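Local coordinates for phosphoribosylglycinamide synthetase (Anaerococcus prevotii, PDB 4DIM), which probably acts as an ATP-dependent ligase of the ATP-grasp type, binding ATP and a metal ion, at residues L143-A151 and I160-E168. Numbering follows the deposited sequence.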
loop_
_atom_site.group_PDB
_atom_site.type_symbol
_atom_site.label_atom_id
_atom_site.label_comp_id
_atom_site.label_asym_id
_atom_site.label_seq_id
_atom_site.Cartn_x
_atom_site.Cartn_y
_atom_site.Cartn_z
ATOM N N LEU A 143 2.710 -7.890 28.233
ATOM C CA LEU A 143 1.651 -7.669 27.237
ATOM C C LEU A 143 0.424 -7.006 27.891
ATOM O O LEU A 143 -0.000 -7.444 28.971
ATOM C CB LEU A 143 1.230 -9.059 26.636
ATOM C CG LEU A 143 1.210 -9.300 25.101
ATOM C CD1 LEU A 143 2.538 -8.899 24.410
ATOM C CD2 LEU A 143 0.918 -10.736 24.820
ATOM N N LYS A 144 -0.187 -6.014 27.198
ATOM C CA LYS A 144 -1.403 -5.358 27.676
ATOM C C LYS A 144 -2.641 -6.056 27.078
ATOM O O LYS A 144 -2.643 -6.417 25.893
ATOM C CB LYS A 144 -1.393 -3.821 27.367
ATOM C CG LYS A 144 -1.991 -3.345 26.020
ATOM C CD LYS A 144 -1.792 -1.826 25.794
ATOM C CE LYS A 144 -1.824 -1.418 24.333
ATOM N NZ LYS A 144 -0.457 -1.358 23.737
ATOM N N LEU A 145 -3.680 -6.258 27.910
ATOM C CA LEU A 145 -4.961 -6.826 27.470
ATOM C C LEU A 145 -5.736 -5.757 26.679
ATOM O O LEU A 145 -5.495 -4.569 26.898
ATOM C CB LEU A 145 -5.818 -7.313 28.666
ATOM C CG LEU A 145 -5.591 -8.756 29.096
ATOM C CD1 LEU A 145 -4.172 -8.959 29.614
ATOM C CD2 LEU A 145 -6.619 -9.162 30.132
ATOM N N PRO A 146 -6.718 -6.112 25.828
ATOM C CA PRO A 146 -7.089 -7.475 25.415
ATOM C C PRO A 146 -6.050 -8.067 24.485
ATOM O O PRO A 146 -5.162 -7.379 23.992
ATOM C CB PRO A 146 -8.438 -7.291 24.707
ATOM C CG PRO A 146 -8.586 -5.814 24.415
ATOM C CD PRO A 146 -7.447 -5.079 25.069
ATOM N N VAL A 147 -6.142 -9.363 24.281
ATOM C CA VAL A 147 -5.214 -10.072 23.418
ATOM C C VAL A 147 -5.977 -10.949 22.491
ATOM O O VAL A 147 -7.163 -11.237 22.685
ATOM C CB VAL A 147 -4.147 -10.890 24.178
ATOM C CG1 VAL A 147 -3.048 -10.000 24.731
ATOM C CG2 VAL A 147 -4.771 -11.724 25.278
ATOM N N ILE A 148 -5.275 -11.319 21.440
ATOM C CA ILE A 148 -5.698 -12.256 20.425
ATOM C C ILE A 148 -4.865 -13.506 20.616
ATOM O O ILE A 148 -3.674 -13.399 20.927
ATOM C CB ILE A 148 -5.482 -11.634 19.051
ATOM C CG1 ILE A 148 -6.573 -10.621 18.739
ATOM C CG2 ILE A 148 -5.376 -12.705 17.988
ATOM C CD1 ILE A 148 -7.836 -11.171 18.100
ATOM N N VAL A 149 -5.478 -14.675 20.434
ATOM C CA VAL A 149 -4.789 -15.970 20.418
ATOM C C VAL A 149 -4.987 -16.521 19.055
ATOM O O VAL A 149 -6.125 -16.616 18.574
ATOM C CB VAL A 149 -5.220 -16.979 21.466
ATOM C CG1 VAL A 149 -4.200 -18.094 21.515
ATOM C CG2 VAL A 149 -5.359 -16.325 22.838
ATOM N N LYS A 150 -3.893 -16.851 18.394
ATOM C CA LYS A 150 -3.991 -17.265 17.013
ATOM C C LYS A 150 -2.928 -18.205 16.635
ATOM O O LYS A 150 -1.902 -18.324 17.296
ATOM C CB LYS A 150 -3.950 -16.037 16.077
ATOM C CG LYS A 150 -2.773 -15.099 16.287
ATOM C CD LYS A 150 -2.882 -13.955 15.328
ATOM C CE LYS A 150 -1.697 -13.027 15.390
ATOM N NZ LYS A 150 -1.468 -12.359 14.080
ATOM N N ALA A 151 -3.221 -18.908 15.547
ATOM C CA ALA A 151 -2.398 -19.925 14.945
ATOM C C ALA A 151 -1.720 -19.311 13.768
ATOM O O ALA A 151 -2.198 -18.335 13.188
ATOM C CB ALA A 151 -3.262 -21.103 14.530
ATOM N N ILE A 160 -8.675 -16.611 14.620
ATOM C CA ILE A 160 -8.367 -15.723 15.743
ATOM C C ILE A 160 -9.343 -15.941 16.901
ATOM O O ILE A 160 -10.475 -16.383 16.700
ATOM C CB ILE A 160 -8.344 -14.214 15.333
ATOM C CG1 ILE A 160 -9.708 -13.711 14.753
ATOM C CG2 ILE A 160 -7.208 -13.940 14.351
ATOM C CD1 ILE A 160 -9.957 -12.106 14.844
ATOM N N TYR A 161 -8.880 -15.633 18.115
ATOM C CA TYR A 161 -9.659 -15.719 19.344
ATOM C C TYR A 161 -9.411 -14.477 20.178
ATOM O O TYR A 161 -8.391 -14.417 20.873
ATOM C CB TYR A 161 -9.292 -16.976 20.159
ATOM C CG TYR A 161 -9.894 -18.268 19.648
ATOM C CD1 TYR A 161 -10.896 -18.920 20.356
ATOM C CD2 TYR A 161 -9.405 -18.884 18.499
ATOM C CE1 TYR A 161 -11.433 -20.129 19.909
ATOM C CE2 TYR A 161 -9.925 -20.099 18.046
ATOM C CZ TYR A 161 -10.940 -20.725 18.756
ATOM O OH TYR A 161 -11.458 -21.921 18.280
ATOM N N ILE A 162 -10.343 -13.495 20.132
ATOM C CA ILE A 162 -10.242 -12.269 20.932
ATOM C C ILE A 162 -10.463 -12.651 22.404
ATOM O O ILE A 162 -11.346 -13.459 22.708
ATOM C CB ILE A 162 -11.241 -11.190 20.453
ATOM C CG1 ILE A 162 -10.990 -10.794 18.989
ATOM C CG2 ILE A 162 -11.156 -9.949 21.338
ATOM C CD1 ILE A 162 -12.190 -10.400 18.237
ATOM N N ALA A 163 -9.642 -12.104 23.301
ATOM C CA ALA A 163 -9.726 -12.420 24.717
ATOM C C ALA A 163 -9.713 -11.157 25.582
ATOM O O ALA A 163 -8.646 -10.582 25.846
ATOM C CB ALA A 163 -8.578 -13.320 25.103
ATOM N N LYS A 164 -10.911 -10.774 26.078
ATOM C CA LYS A 164 -11.110 -9.610 26.953
ATOM C C LYS A 164 -10.523 -9.882 28.355
ATOM O O LYS A 164 -9.845 -9.010 28.909
ATOM C CB LYS A 164 -12.608 -9.267 27.050
ATOM C CG LYS A 164 -13.272 -8.886 25.717
ATOM C CD LYS A 164 -14.787 -9.082 25.759
ATOM C CE LYS A 164 -15.426 -8.880 24.405
ATOM N NZ LYS A 164 -16.909 -8.982 24.479
ATOM N N LYS A 165 -10.762 -11.112 28.897
ATOM C CA LYS A 165 -10.283 -11.565 30.221
ATOM C C LYS A 165 -9.526 -12.941 30.148
ATOM O O LYS A 165 -9.746 -13.739 29.236
ATOM C CB LYS A 165 -11.470 -11.666 31.221
ATOM C CG LYS A 165 -12.644 -12.539 30.738
ATOM C CD LYS A 165 -13.442 -13.177 31.888
ATOM C CE LYS A 165 -14.430 -14.229 31.414
ATOM N NZ LYS A 165 -15.578 -13.660 30.657
ATOM N N GLU A 166 -8.672 -13.208 31.168
ATOM C CA GLU A 166 -7.836 -14.428 31.361
ATOM C C GLU A 166 -8.544 -15.767 31.060
ATOM O O GLU A 166 -7.903 -16.706 30.577
ATOM C CB GLU A 166 -7.354 -14.496 32.837
ATOM C CG GLU A 166 -6.131 -15.360 33.074
ATOM C CD GLU A 166 -4.888 -14.820 32.402
ATOM O OE1 GLU A 166 -4.393 -15.489 31.468
ATOM O OE2 GLU A 166 -4.463 -13.692 32.744
ATOM N N GLU A 167 -9.841 -15.872 31.399
ATOM C CA GLU A 167 -10.618 -17.101 31.191
ATOM C C GLU A 167 -10.905 -17.328 29.700
ATOM O O GLU A 167 -11.052 -18.474 29.298
ATOM C CB GLU A 167 -11.917 -17.083 32.015
ATOM C CG GLU A 167 -11.692 -17.387 33.490
ATOM C CD GLU A 167 -10.753 -16.436 34.212
ATOM O OE1 GLU A 167 -10.818 -15.213 33.943
ATOM O OE2 GLU A 167 -9.916 -16.924 35.007
ATOM N N GLU A 168 -10.957 -16.258 28.886
ATOM C CA GLU A 168 -11.132 -16.362 27.432
ATOM C C GLU A 168 -9.750 -16.660 26.743
ATOM O O GLU A 168 -9.741 -17.221 25.644
ATOM C CB GLU A 168 -11.781 -15.081 26.850
ATOM C CG GLU A 168 -13.253 -14.905 27.203
ATOM C CD GLU A 168 -13.874 -13.570 26.816
ATOM O OE1 GLU A 168 -14.059 -12.718 27.716
ATOM O OE2 GLU A 168 -14.211 -13.390 25.623
#
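Ile148 reaches over its cross-strand neighbour Ile162 on one face of an antiparallel hairpin. Its CG1 lies beside its own backbone N, opposite the carbonyl carbon (chi1 -77°), and the further turn at chi2 brings CD1 against Ile162 CG1, the two branches meeting at a slant. Ile148 CD1 also meets Ile160 CD1 at 4.0 Å, so one methyl group spans two residues of the facing strand. Ile148 and Ile162 form a non-hydrogen-bonded pair; the pairs next to it, Val147 with Ala163 and Val149 with Tyr161, are hydrogen-bonded and turn their side chains to the other face, where Val149 and Tyr161 touch Thr176 of helix 166-179 and Val147 meets Val187. There Val147 CG2 lies 4.1 Å from Ala163 CB, and Val149 and Tyr161 meet through their CB atoms. The Tyr161 ring swings clear of strand 147-150, its OH hydrogen-bonded to Glu175 OE2, with Val149 O near the ring plane at one edge. Four backbone bonds tie the strands: Ala163 N sits almost in line with the Val147 carbonyl, 2.7 Å from its O, although the N-H is bent (144°), whereas Val147 N meets Ala163 O at 3.2 Å from 33° off the carbonyl plane, and the bond from Tyr161 N to Val149 O is weak. Just ahead of the strand, Pro146, which follows a cis peptide bond, sets CB 3.5 Å from Ala163 O, and Leu145 CD2 comes equally near Lys164 O. Strand 186-189 pairs with the other edge of 147-150, leaving 161-163 outermost in the four-stranded sheet of the ATP-grasp region. The segments are thus held by backbone hydrogen bonds and aliphatic contacts on both faces, with no salt bridge or side-chain hydrogen bond between them.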